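Local coordinates for extracellular solute-binding protein family 1 (Alicyclobacillus acidocaldarius subsp. acidocaldarius, PDB 4OVJ) that probably binds a solute outside the cell membrane and hands it to an ABC-type transporter for uptake, at residues N137-F148 against D255-V264; K176-S184 against W221-P232. All coordinates share one frame; numbering follows the deposited sequence.

Interaction 1. Residues N137-F148 against D255-V264; sequences NNYAVIYDEAAF and DAELTWVNYV. With SO4 (sulfate ion), chain B.
Ile142 against Thr259, and Tyr139 against Trp260, carry the side-chain packing of an antiparallel strand pair, 139-144 with 256-260, in the mixed sheet of this two-lobed binding-protein fold. Six backbone hydrogen bonds zip it together, from Val261 N to Asn138 O at one end to Asp144 N to Asp255 O at the other; Ala140 with Thr259 and Ile142 with Glu257 are the hydrogen-bonded pairs. Ala140, Ile142, Glu257 and Thr259 project from one face of the sheet, Val141, Tyr143, Ala256 and Leu258 from the other. With CG1 anti to its own carbonyl carbon (chi1 -51°) and the chain extended beyond, Ile142 sends CD1 across the neighbouring strand to Thr259 CG2 at 3.6 Å, and on to the backbone N of Val264 at 3.9 Å; Leu277 of strand 275-278 also packs on Ile142. Tyr139 and Trp260 form a non-hydrogen-bonded pair whose side chains diverge at the backbone, yet their rings meet in an offset face-to-face stack, planes tilted by 26° and the tyrosine centroid 4.2 Å from that of the indole six-membered ring. A sulfate, probably from the crystallisation liquor, lies at the edges of both rings: Tyr139 OH donates to its O4 at 2.8 Å, and Trp260 NE1 to its O2 at 2.9 Å along a nearly straight bond (173°). Those two bonds tie the stacked rings to a single anion. Just before Tyr139, Asn137 ND2 donates a hydrogen bond to Asn262 OD1 at 2.9 Å, from above the acceptor's carbonyl plane. At the far end the carboxylates of Asp144 and Asp255 lie side by side, and Arg273 bridges them, which probably offsets their mutual repulsion. The other oxygen of Asp144, OD1, caps the following helix by accepting from Ala147 N at 2.9 Å.

Interaction 2. Residues K176-S184 against W221-P232; sequences KWAENDDES and WANLRKEGVVPP. With SO4 (sulfate ion), chain B.
The backbones come closest where Trp177 passes Val230, their CA atoms 5.0 Å apart, and the one backbone hydrogen bond runs from Ala178 N to Val229 O at 2.8 Å. Segment 176-184 is irregular loop; 221-232 is the end of a helix, whose last turn is left at Gly228 (phi 77°), and the loop beyond. The Trp177 indole lies against Pro231, whose CA makes a CH-pi contact over the five-membered ring, 3.6 Å from its centroid, while Pro232 CD touches CZ2 and Gly228 O comes in at the ring edge. Without the indole of Trp177, as with an alanine here, Pro231 is likely to lose its aromatic cover and the two prolines to be less firmly held. These prolines follow the Schellman motif that closes helix 211-226. Arg225, in the last turn of that helix, fastens the loop through a salt-bridge network. Bent at chi3 (-61°), it brings NH1 between two carboxylates: Asp181 OD2 at 2.8 Å, met on the syn side of that carboxylate, and Glu183 OE1 at 2.9 Å through a weak bond. Both carboxylates are nearly coplanar with the guanidinium. Glu183 slides over the Trp221 indole, CG sitting 3.5 Å from the five-membered-ring centroid, and one water joins Glu183 OE2 to Arg225 NH2.

Both contacts are largely buried, but interaction 1 lies nearer the middle of the chain, within the sheet, whereas interaction 2 sits farther out, fixing a loop to a helix end. The first is held by regular backbone pairing, with apolar and aromatic packing; the second has a single backbone bond and relies on salt bridges, CH-pi contacts and prolines. They join directly: loop 176-184 runs beside strand 256-260, where Asp182 OD2 probably accepts from Leu258 N and Asn180 N probably donates to Ala256 O. The sulfate held by the stacked rings of interaction 1 also meets Ser184 OG. In sequence, interaction 2 is nested within the loop that interaction 1 closes.

Interaction 1. Residues N137-F148 against D255-V264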
loop_
_atom_site.group_PDB
_atom_site.type_symbol
_atom_site.label_atom_id
_atom_site.label_comp_id
_atom_site.label_asym_id
_atom_site.label_seq_id
_atom_site.Cartn_x
_atom_site.Cartn_y
_atom_site.Cartn_z
ATOM N N ASN A 137 0.858 3.396 1.731
ATOM C CA ASN A 137 -0.299 2.730 2.292
ATOM C C ASN A 137 0.186 1.518 3.085
ATOM O O ASN A 137 1.265 0.996 2.843
ATOM C CB ASN A 137 -1.240 2.308 1.176
ATOM C CG ASN A 137 -2.701 2.218 1.596
ATOM O OD1 ASN A 137 -3.073 2.321 2.772
ATOM N ND2 ASN A 137 -3.549 2.031 0.596
ATOM N N ASN A 138 -0.614 1.062 4.031
ATOM C CA ASN A 138 -0.328 -0.189 4.708
ATOM C C ASN A 138 -1.592 -0.741 5.349
ATOM O O ASN A 138 -2.596 -0.048 5.459
ATOM C CB ASN A 138 0.778 -0.009 5.751
ATOM C CG ASN A 138 0.441 1.027 6.799
ATOM O OD1 ASN A 138 0.818 2.193 6.674
ATOM N ND2 ASN A 138 -0.258 0.608 7.857
ATOM N N TYR A 139 -1.533 -2.001 5.755
ATOM C CA TYR A 139 -2.654 -2.630 6.428
ATOM C C TYR A 139 -2.868 -2.061 7.824
ATOM O O TYR A 139 -1.922 -1.664 8.509
ATOM C CB TYR A 139 -2.429 -4.137 6.525
ATOM C CG TYR A 139 -2.808 -4.888 5.269
ATOM C CD1 TYR A 139 -4.099 -4.825 4.771
ATOM C CD2 TYR A 139 -1.885 -5.706 4.608
ATOM C CE1 TYR A 139 -4.470 -5.524 3.630
ATOM C CE2 TYR A 139 -2.249 -6.408 3.469
ATOM C CZ TYR A 139 -3.545 -6.312 2.992
ATOM O OH TYR A 139 -3.923 -6.993 1.866
ATOM N N ALA A 140 -4.126 -2.035 8.230
ATOM C CA ALA A 140 -4.515 -1.674 9.586
ATOM C C ALA A 140 -5.773 -2.449 9.931
ATOM O O ALA A 140 -6.500 -2.890 9.043
ATOM C CB ALA A 140 -4.810 -0.192 9.660
ATOM N N VAL A 141 -6.008 -2.614 11.222
ATOM C CA VAL A 141 -7.320 -2.998 11.716
ATOM C C VAL A 141 -8.085 -1.716 11.979
ATOM O O VAL A 141 -7.646 -0.868 12.745
ATOM C CB VAL A 141 -7.212 -3.831 12.996
ATOM C CG1 VAL A 141 -8.589 -4.091 13.567
ATOM C CG2 VAL A 141 -6.487 -5.137 12.719
ATOM N N ILE A 142 -9.207 -1.572 11.285
ATOM C CA ILE A 142 -10.108 -0.439 11.442
ATOM C C ILE A 142 -11.274 -0.965 12.260
ATOM O O ILE A 142 -11.960 -1.908 11.857
ATOM C CB ILE A 142 -10.602 0.103 10.096
ATOM C CG1 ILE A 142 -9.416 0.367 9.157
ATOM C CG2 ILE A 142 -11.417 1.365 10.321
ATOM C CD1 ILE A 142 -9.781 0.927 7.805
ATOM N N TYR A 143 -11.488 -0.384 13.431
ATOM C CA TYR A 143 -12.444 -0.959 14.368
ATOM C C TYR A 143 -13.355 0.086 15.026
ATOM O O TYR A 143 -12.998 1.255 15.175
ATOM C CB TYR A 143 -11.733 -1.811 15.429
ATOM C CG TYR A 143 -10.874 -1.026 16.396
ATOM C CD1 TYR A 143 -9.583 -0.635 16.064
ATOM C CD2 TYR A 143 -11.357 -0.670 17.645
ATOM C CE1 TYR A 143 -8.801 0.093 16.949
ATOM C CE2 TYR A 143 -10.585 0.055 18.532
ATOM C CZ TYR A 143 -9.305 0.433 18.176
ATOM O OH TYR A 143 -8.554 1.176 19.042
ATOM N N ASP A 144 -14.549 -0.373 15.385
ATOM C CA ASP A 144 -15.514 0.417 16.137
ATOM C C ASP A 144 -15.005 0.536 17.581
ATOM O O ASP A 144 -14.996 -0.443 18.343
ATOM C CB ASP A 144 -16.871 -0.290 16.053
ATOM C CG ASP A 144 -17.975 0.395 16.844
ATOM O OD1 ASP A 144 -17.707 1.053 17.859
ATOM O OD2 ASP A 144 -19.145 0.211 16.471
ATOM N N GLU A 145 -14.552 1.730 17.934
ATOM C CA GLU A 145 -13.977 1.976 19.253
ATOM C C GLU A 145 -14.894 1.565 20.387
ATOM O O GLU A 145 -14.476 0.870 21.310
ATOM C CB GLU A 145 -13.693 3.454 19.431
ATOM C CG GLU A 145 -12.383 3.911 18.889
ATOM C CD GLU A 145 -11.954 5.204 19.553
ATOM O OE1 GLU A 145 -12.761 6.164 19.532
ATOM O OE2 GLU A 145 -10.830 5.245 20.108
ATOM N N ALA A 146 -16.137 2.024 20.337
ATOM C CA ALA A 146 -17.064 1.749 21.415
ATOM C C ALA A 146 -17.391 0.268 21.526
ATOM O O ALA A 146 -17.499 -0.253 22.636
ATOM C CB ALA A 146 -18.339 2.575 21.265
ATOM N N ALA A 147 -17.508 -0.429 20.398
ATOM C CA ALA A 147 -17.771 -1.860 20.444
ATOM C C ALA A 147 -16.620 -2.633 21.091
ATOM O O ALA A 147 -16.835 -3.502 21.926
ATOM C CB ALA A 147 -18.044 -2.416 19.059
ATOM N N PHE A 148 -15.395 -2.327 20.687
ATOM C CA PHE A 148 -14.236 -3.037 21.210
ATOM C C PHE A 148 -13.931 -2.678 22.660
ATOM O O PHE A 148 -13.388 -3.497 23.388
ATOM C CB PHE A 148 -13.022 -2.866 20.280
ATOM C CG PHE A 148 -13.059 -3.839 19.137
ATOM C CD1 PHE A 148 -13.930 -3.629 18.071
ATOM C CD2 PHE A 148 -12.308 -5.011 19.187
ATOM C CE1 PHE A 148 -14.037 -4.567 17.047
ATOM C CE2 PHE A 148 -12.399 -5.948 18.169
ATOM C CZ PHE A 148 -13.259 -5.716 17.091
ATOM N N ASP A 255 -18.061 -5.082 13.228
ATOM C CA ASP A 255 -17.446 -4.021 14.015
ATOM C C ASP A 255 -15.977 -3.757 13.718
ATOM O O ASP A 255 -15.374 -2.908 14.362
ATOM C CB ASP A 255 -17.695 -4.281 15.514
ATOM C CG ASP A 255 -19.166 -4.057 15.898
ATOM O OD1 ASP A 255 -19.880 -3.374 15.129
ATOM O OD2 ASP A 255 -19.618 -4.548 16.950
ATOM N N ALA A 256 -15.410 -4.434 12.723
ATOM C CA ALA A 256 -13.998 -4.229 12.361
ATOM C C ALA A 256 -13.682 -4.816 11.012
ATOM O O ALA A 256 -14.360 -5.724 10.545
ATOM C CB ALA A 256 -13.057 -4.851 13.397
ATOM N N GLU A 257 -12.588 -4.338 10.438
ATOM C CA GLU A 257 -12.103 -4.827 9.170
ATOM C C GLU A 257 -10.588 -4.613 9.098
ATOM O O GLU A 257 -10.092 -3.540 9.456
ATOM C CB GLU A 257 -12.836 -4.043 8.083
ATOM C CG GLU A 257 -12.565 -4.475 6.686
ATOM C CD GLU A 257 -13.559 -3.872 5.701
ATOM O OE1 GLU A 257 -14.414 -2.989 6.056
ATOM O OE2 GLU A 257 -13.485 -4.320 4.562
ATOM N N LEU A 258 -9.872 -5.657 8.686
ATOM C CA LEU A 258 -8.446 -5.613 8.409
ATOM C C LEU A 258 -8.320 -5.261 6.940
ATOM O O LEU A 258 -8.698 -6.059 6.076
ATOM C CB LEU A 258 -7.810 -6.985 8.669
ATOM C CG LEU A 258 -6.388 -7.184 8.130
ATOM C CD1 LEU A 258 -5.450 -6.219 8.816
ATOM C CD2 LEU A 258 -5.944 -8.628 8.314
ATOM N N THR A 259 -7.846 -4.054 6.649
ATOM C CA THR A 259 -7.769 -3.600 5.266
ATOM C C THR A 259 -6.739 -2.490 5.155
ATOM O O THR A 259 -6.047 -2.175 6.127
ATOM C CB THR A 259 -9.133 -3.110 4.770
ATOM O OG1 THR A 259 -9.058 -2.805 3.365
ATOM C CG2 THR A 259 -9.570 -1.886 5.552
ATOM N N TRP A 260 -6.622 -1.905 3.971
ATOM C CA TRP A 260 -5.691 -0.804 3.782
ATOM C C TRP A 260 -6.136 0.428 4.557
ATOM O O TRP A 260 -7.324 0.788 4.567
ATOM C CB TRP A 260 -5.528 -0.489 2.305
ATOM C CG TRP A 260 -4.973 -1.664 1.601
ATOM C CD1 TRP A 260 -5.675 -2.677 0.984
ATOM C CD2 TRP A 260 -3.593 -2.009 1.502
ATOM N NE1 TRP A 260 -4.794 -3.625 0.493
ATOM C CE2 TRP A 260 -3.514 -3.231 0.788
ATOM C CE3 TRP A 260 -2.410 -1.397 1.935
ATOM C CZ2 TRP A 260 -2.295 -3.851 0.503
ATOM C CZ3 TRP A 260 -1.191 -2.019 1.644
ATOM C CH2 TRP A 260 -1.146 -3.232 0.934
ATOM N N VAL A 261 -5.177 1.081 5.200
ATOM C CA VAL A 261 -5.496 2.161 6.112
ATOM C C VAL A 261 -6.202 3.335 5.424
ATOM O O VAL A 261 -6.995 4.026 6.058
ATOM C CB VAL A 261 -4.253 2.622 6.911
ATOM C CG1 VAL A 261 -3.293 3.413 6.036
ATOM C CG2 VAL A 261 -4.677 3.426 8.124
ATOM N N ASN A 262 -5.950 3.517 4.129
ATOM C CA ASN A 262 -6.574 4.569 3.323
ATOM C C ASN A 262 -8.090 4.538 3.361
ATOM O O ASN A 262 -8.738 5.571 3.192
ATOM C CB ASN A 262 -6.098 4.499 1.856
ATOM C CG ASN A 262 -6.772 3.390 1.046
ATOM O OD1 ASN A 262 -6.417 2.218 1.155
ATOM N ND2 ASN A 262 -7.726 3.766 0.183
ATOM N N TYR A 263 -8.653 3.352 3.583
ATOM C CA TYR A 263 -10.096 3.190 3.627
ATOM C C TYR A 263 -10.759 3.852 4.827
ATOM O O TYR A 263 -11.982 3.992 4.832
ATOM C CB TYR A 263 -10.491 1.706 3.586
ATOM C CG TYR A 263 -10.410 1.100 2.213
ATOM C CD1 TYR A 263 -11.277 1.506 1.206
ATOM C CD2 TYR A 263 -9.492 0.106 1.922
ATOM C CE1 TYR A 263 -11.219 0.952 -0.057
ATOM C CE2 TYR A 263 -9.421 -0.454 0.651
ATOM C CZ TYR A 263 -10.289 -0.022 -0.330
ATOM O OH TYR A 263 -10.257 -0.569 -1.589
ATOM N N VAL A 264 -9.990 4.258 5.847
ATOM C CA VAL A 264 -10.632 4.826 7.030
ATOM C C VAL A 264 -11.436 6.086 6.698
ATOM O O VAL A 264 -12.479 6.314 7.304
ATOM C CB VAL A 264 -9.663 5.077 8.211
ATOM C CG1 VAL A 264 -8.707 6.209 7.912
ATOM C CG2 VAL A 264 -10.443 5.380 9.492
HETATM S S SO4 B . -6.916 -6.649 -0.121
HETATM O O1 SO4 B . -7.500 -7.739 -0.927
HETATM O O2 SO4 B . -5.689 -6.109 -0.761
HETATM O O3 SO4 B . -7.890 -5.544 -0.025
HETATM O O4 SO4 B . -6.625 -7.171 1.230
#

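Interaction 2. Residues K176-S184 against W221-P232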
loop_
_atom_site.group_PDB
_atom_site.type_symbol
_atom_site.label_atom_id
_atom_site.label_comp_id
_atom_site.label_asym_id
_atom_site.label_seq_id
_atom_site.Cartn_x
_atom_site.Cartn_y
_atom_site.Cartn_z
ATOM N N LYS A 176 -23.166 -9.080 17.223
ATOM C CA LYS A 176 -22.850 -8.774 15.840
ATOM C C LYS A 176 -21.525 -9.438 15.500
ATOM O O LYS A 176 -20.817 -9.926 16.389
ATOM C CB LYS A 176 -22.735 -7.264 15.648
ATOM C CG LYS A 176 -24.045 -6.517 15.832
ATOM C CD LYS A 176 -23.882 -5.063 15.459
ATOM C CE LYS A 176 -25.152 -4.260 15.737
ATOM N NZ LYS A 176 -24.934 -2.780 15.663
ATOM N N TRP A 177 -21.178 -9.455 14.221
ATOM C CA TRP A 177 -19.862 -9.943 13.816
ATOM C C TRP A 177 -18.828 -8.969 14.329
ATOM O O TRP A 177 -19.012 -7.765 14.208
ATOM C CB TRP A 177 -19.766 -10.110 12.309
ATOM C CG TRP A 177 -20.743 -11.110 11.792
ATOM C CD1 TRP A 177 -20.916 -12.382 12.241
ATOM C CD2 TRP A 177 -21.679 -10.934 10.716
ATOM N NE1 TRP A 177 -21.908 -13.011 11.526
ATOM C CE2 TRP A 177 -22.399 -12.143 10.591
ATOM C CE3 TRP A 177 -21.985 -9.877 9.857
ATOM C CZ2 TRP A 177 -23.404 -12.320 9.635
ATOM C CZ3 TRP A 177 -22.992 -10.055 8.906
ATOM C CH2 TRP A 177 -23.683 -11.261 8.808
ATOM N N ALA A 178 -17.757 -9.490 14.924
ATOM C CA ALA A 178 -16.733 -8.629 15.499
ATOM C C ALA A 178 -15.777 -8.092 14.428
ATOM O O ALA A 178 -15.232 -7.008 14.583
ATOM C CB ALA A 178 -15.954 -9.356 16.586
ATOM N N GLU A 179 -15.575 -8.870 13.367
ATOM C CA GLU A 179 -14.770 -8.448 12.220
ATOM C C GLU A 179 -15.300 -9.107 10.968
ATOM O O GLU A 179 -15.948 -10.135 11.038
ATOM C CB GLU A 179 -13.298 -8.854 12.419
ATOM C CG GLU A 179 -12.324 -8.305 11.367
ATOM C CD GLU A 179 -10.905 -8.841 11.518
ATOM O OE1 GLU A 179 -10.541 -9.241 12.625
ATOM O OE2 GLU A 179 -10.132 -8.842 10.530
ATOM N N ASN A 180 -15.001 -8.509 9.824
ATOM C CA ASN A 180 -15.210 -9.154 8.534
ATOM C C ASN A 180 -14.302 -10.372 8.420
ATOM O O ASN A 180 -13.292 -10.483 9.121
ATOM C CB ASN A 180 -14.874 -8.193 7.407
ATOM C CG ASN A 180 -15.868 -7.059 7.250
ATOM O OD1 ASN A 180 -16.766 -6.823 8.077
ATOM N ND2 ASN A 180 -15.689 -6.318 6.177
ATOM N N ASP A 181 -14.641 -11.281 7.514
ATOM C CA ASP A 181 -13.767 -12.401 7.207
ATOM C C ASP A 181 -12.774 -11.865 6.182
ATOM O O ASP A 181 -13.061 -11.821 4.988
ATOM C CB ASP A 181 -14.585 -13.577 6.673
ATOM C CG ASP A 181 -13.749 -14.816 6.422
ATOM O OD1 ASP A 181 -12.497 -14.681 6.347
ATOM O OD2 ASP A 181 -14.350 -15.921 6.290
ATOM N N ASP A 182 -11.607 -11.439 6.673
ATOM C CA ASP A 182 -10.671 -10.641 5.884
ATOM C C ASP A 182 -9.603 -11.505 5.227
ATOM O O ASP A 182 -8.396 -11.271 5.359
ATOM C CB ASP A 182 -10.078 -9.539 6.761
ATOM C CG ASP A 182 -11.085 -8.468 7.072
ATOM O OD1 ASP A 182 -11.745 -8.007 6.124
ATOM O OD2 ASP A 182 -11.235 -8.073 8.254
ATOM N N GLU A 183 -10.077 -12.511 4.511
ATOM C CA GLU A 183 -9.215 -13.379 3.733
ATOM C C GLU A 183 -9.130 -12.904 2.289
ATOM O O GLU A 183 -10.136 -12.760 1.597
ATOM C CB GLU A 183 -9.704 -14.811 3.766
ATOM C CG GLU A 183 -9.534 -15.475 5.125
ATOM C CD GLU A 183 -10.250 -16.809 5.187
ATOM O OE1 GLU A 183 -11.459 -16.819 5.518
ATOM O OE2 GLU A 183 -9.606 -17.845 4.904
ATOM N N SER A 184 -7.905 -12.710 1.852
ATOM C CA SER A 184 -7.597 -12.300 0.498
ATOM C C SER A 184 -6.161 -12.690 0.251
ATOM O O SER A 184 -5.400 -12.964 1.192
ATOM C CB SER A 184 -7.748 -10.786 0.330
ATOM O OG SER A 184 -6.740 -10.074 1.047
ATOM N N TRP A 221 -9.236 -18.467 10.215
ATOM C CA TRP A 221 -10.511 -17.831 9.863
ATOM C C TRP A 221 -11.680 -18.806 9.946
ATOM O O TRP A 221 -12.771 -18.419 10.362
ATOM C CB TRP A 221 -10.439 -17.182 8.483
ATOM C CG TRP A 221 -9.439 -16.065 8.456
ATOM C CD1 TRP A 221 -8.152 -16.129 8.006
ATOM C CD2 TRP A 221 -9.624 -14.737 8.954
ATOM N NE1 TRP A 221 -7.528 -14.918 8.186
ATOM C CE2 TRP A 221 -8.417 -14.044 8.755
ATOM C CE3 TRP A 221 -10.706 -14.060 9.535
ATOM C CZ2 TRP A 221 -8.252 -12.710 9.118
ATOM C CZ3 TRP A 221 -10.542 -12.735 9.902
ATOM C CH2 TRP A 221 -9.329 -12.075 9.683
ATOM N N ALA A 222 -11.448 -20.070 9.581
ATOM C CA ALA A 222 -12.506 -21.077 9.685
ATOM C C ALA A 222 -12.995 -21.223 11.127
ATOM O O ALA A 222 -14.194 -21.351 11.361
ATOM C CB ALA A 222 -12.048 -22.409 9.135
ATOM N N ASN A 223 -12.071 -21.163 12.089
ATOM C CA ASN A 223 -12.463 -21.249 13.495
ATOM C C ASN A 223 -13.319 -20.048 13.905
ATOM O O ASN A 223 -14.319 -20.206 14.611
ATOM C CB ASN A 223 -11.255 -21.435 14.392
ATOM C CG ASN A 223 -10.678 -22.845 14.317
ATOM O OD1 ASN A 223 -11.355 -23.805 13.941
ATOM N ND2 ASN A 223 -9.427 -22.974 14.683
ATOM N N LEU A 224 -12.970 -18.863 13.424
ATOM C CA LEU A 224 -13.771 -17.674 13.718
ATOM C C LEU A 224 -15.166 -17.772 13.085
ATOM O O LEU A 224 -16.151 -17.368 13.692
ATOM C CB LEU A 224 -13.061 -16.408 13.248
ATOM C CG LEU A 224 -11.749 -16.060 13.947
ATOM C CD1 LEU A 224 -11.074 -14.901 13.247
ATOM C CD2 LEU A 224 -12.012 -15.745 15.408
ATOM N N ARG A 225 -15.249 -18.321 11.879
ATOM C CA ARG A 225 -16.555 -18.526 11.235
ATOM C C ARG A 225 -17.423 -19.497 12.040
ATOM O O ARG A 225 -18.603 -19.237 12.263
ATOM C CB ARG A 225 -16.401 -19.076 9.819
ATOM C CG ARG A 225 -16.030 -18.036 8.795
ATOM C CD ARG A 225 -16.270 -18.525 7.382
ATOM N NE ARG A 225 -15.490 -19.705 7.061
ATOM C CZ ARG A 225 -14.206 -19.711 6.708
ATOM N NH1 ARG A 225 -13.499 -18.594 6.644
ATOM N NH2 ARG A 225 -13.620 -20.864 6.427
ATOM N N LYS A 226 -16.821 -20.615 12.446
ATOM C CA LYS A 226 -17.496 -21.664 13.230
ATOM C C LYS A 226 -18.155 -21.096 14.490
ATOM O O LYS A 226 -19.262 -21.507 14.863
ATOM C CB LYS A 226 -16.486 -22.761 13.610
ATOM C CG LYS A 226 -17.014 -23.846 14.539
ATOM C CD LYS A 226 -16.080 -25.053 14.601
ATOM C CE LYS A 226 -14.791 -24.741 15.352
ATOM N NZ LYS A 226 -13.946 -25.944 15.621
ATOM N N GLU A 227 -17.467 -20.159 15.131
ATOM C CA GLU A 227 -17.937 -19.522 16.359
ATOM C C GLU A 227 -18.885 -18.340 16.101
ATOM O O GLU A 227 -19.386 -17.742 17.054
ATOM C CB GLU A 227 -16.748 -19.010 17.181
ATOM C CG GLU A 227 -15.585 -19.988 17.348
ATOM C CD GLU A 227 -15.486 -20.628 18.715
ATOM O OE1 GLU A 227 -16.455 -20.550 19.508
ATOM O OE2 GLU A 227 -14.421 -21.230 18.994
ATOM N N GLY A 228 -19.120 -17.988 14.837
ATOM C CA GLY A 228 -20.046 -16.910 14.494
ATOM C C GLY A 228 -19.486 -15.513 14.712
ATOM O O GLY A 228 -20.219 -14.535 14.732
ATOM N N VAL A 229 -18.170 -15.419 14.822
ATOM C CA VAL A 229 -17.502 -14.179 15.168
ATOM C C VAL A 229 -17.200 -13.313 13.928
ATOM O O VAL A 229 -17.091 -12.079 14.020
ATOM C CB VAL A 229 -16.222 -14.524 15.950
ATOM C CG1 VAL A 229 -15.407 -13.303 16.202
ATOM C CG2 VAL A 229 -16.607 -15.204 17.261
ATOM N N VAL A 230 -17.033 -13.963 12.780
ATOM C CA VAL A 230 -16.947 -13.273 11.481
ATOM C C VAL A 230 -18.080 -13.819 10.608
ATOM O O VAL A 230 -18.657 -14.859 10.925
ATOM C CB VAL A 230 -15.564 -13.468 10.805
ATOM C CG1 VAL A 230 -14.435 -13.038 11.750
ATOM C CG2 VAL A 230 -15.378 -14.904 10.359
ATOM N N PRO A 231 -18.419 -13.115 9.525
ATOM C CA PRO A 231 -19.607 -13.518 8.765
ATOM C C PRO A 231 -19.415 -14.842 8.053
ATOM O O PRO A 231 -18.296 -15.234 7.783
ATOM C CB PRO A 231 -19.788 -12.384 7.748
ATOM C CG PRO A 231 -18.945 -11.259 8.247
ATOM C CD PRO A 231 -17.802 -11.911 8.959
ATOM N N PRO A 232 -20.522 -15.541 7.748
ATOM C CA PRO A 232 -20.439 -16.769 6.941
ATOM C C PRO A 232 -20.081 -16.462 5.484
ATOM O O PRO A 232 -20.183 -15.310 5.042
ATOM C CB PRO A 232 -21.844 -17.337 7.044
ATOM C CG PRO A 232 -22.718 -16.159 7.287
ATOM C CD PRO A 232 -21.909 -15.197 8.113
HETATM S S SO4 B . -6.916 -6.649 -0.121
HETATM O O1 SO4 B . -7.500 -7.739 -0.927
HETATM O O2 SO4 B . -5.689 -6.109 -0.761
HETATM O O3 SO4 B . -7.890 -5.544 -0.025
HETATM O O4 SO4 B . -6.625 -7.171 1.230
HETATM O O HOH W 1 -16.977 -15.682 5.413
HETATM O O HOH W 2 -10.902 -20.079 5.902
#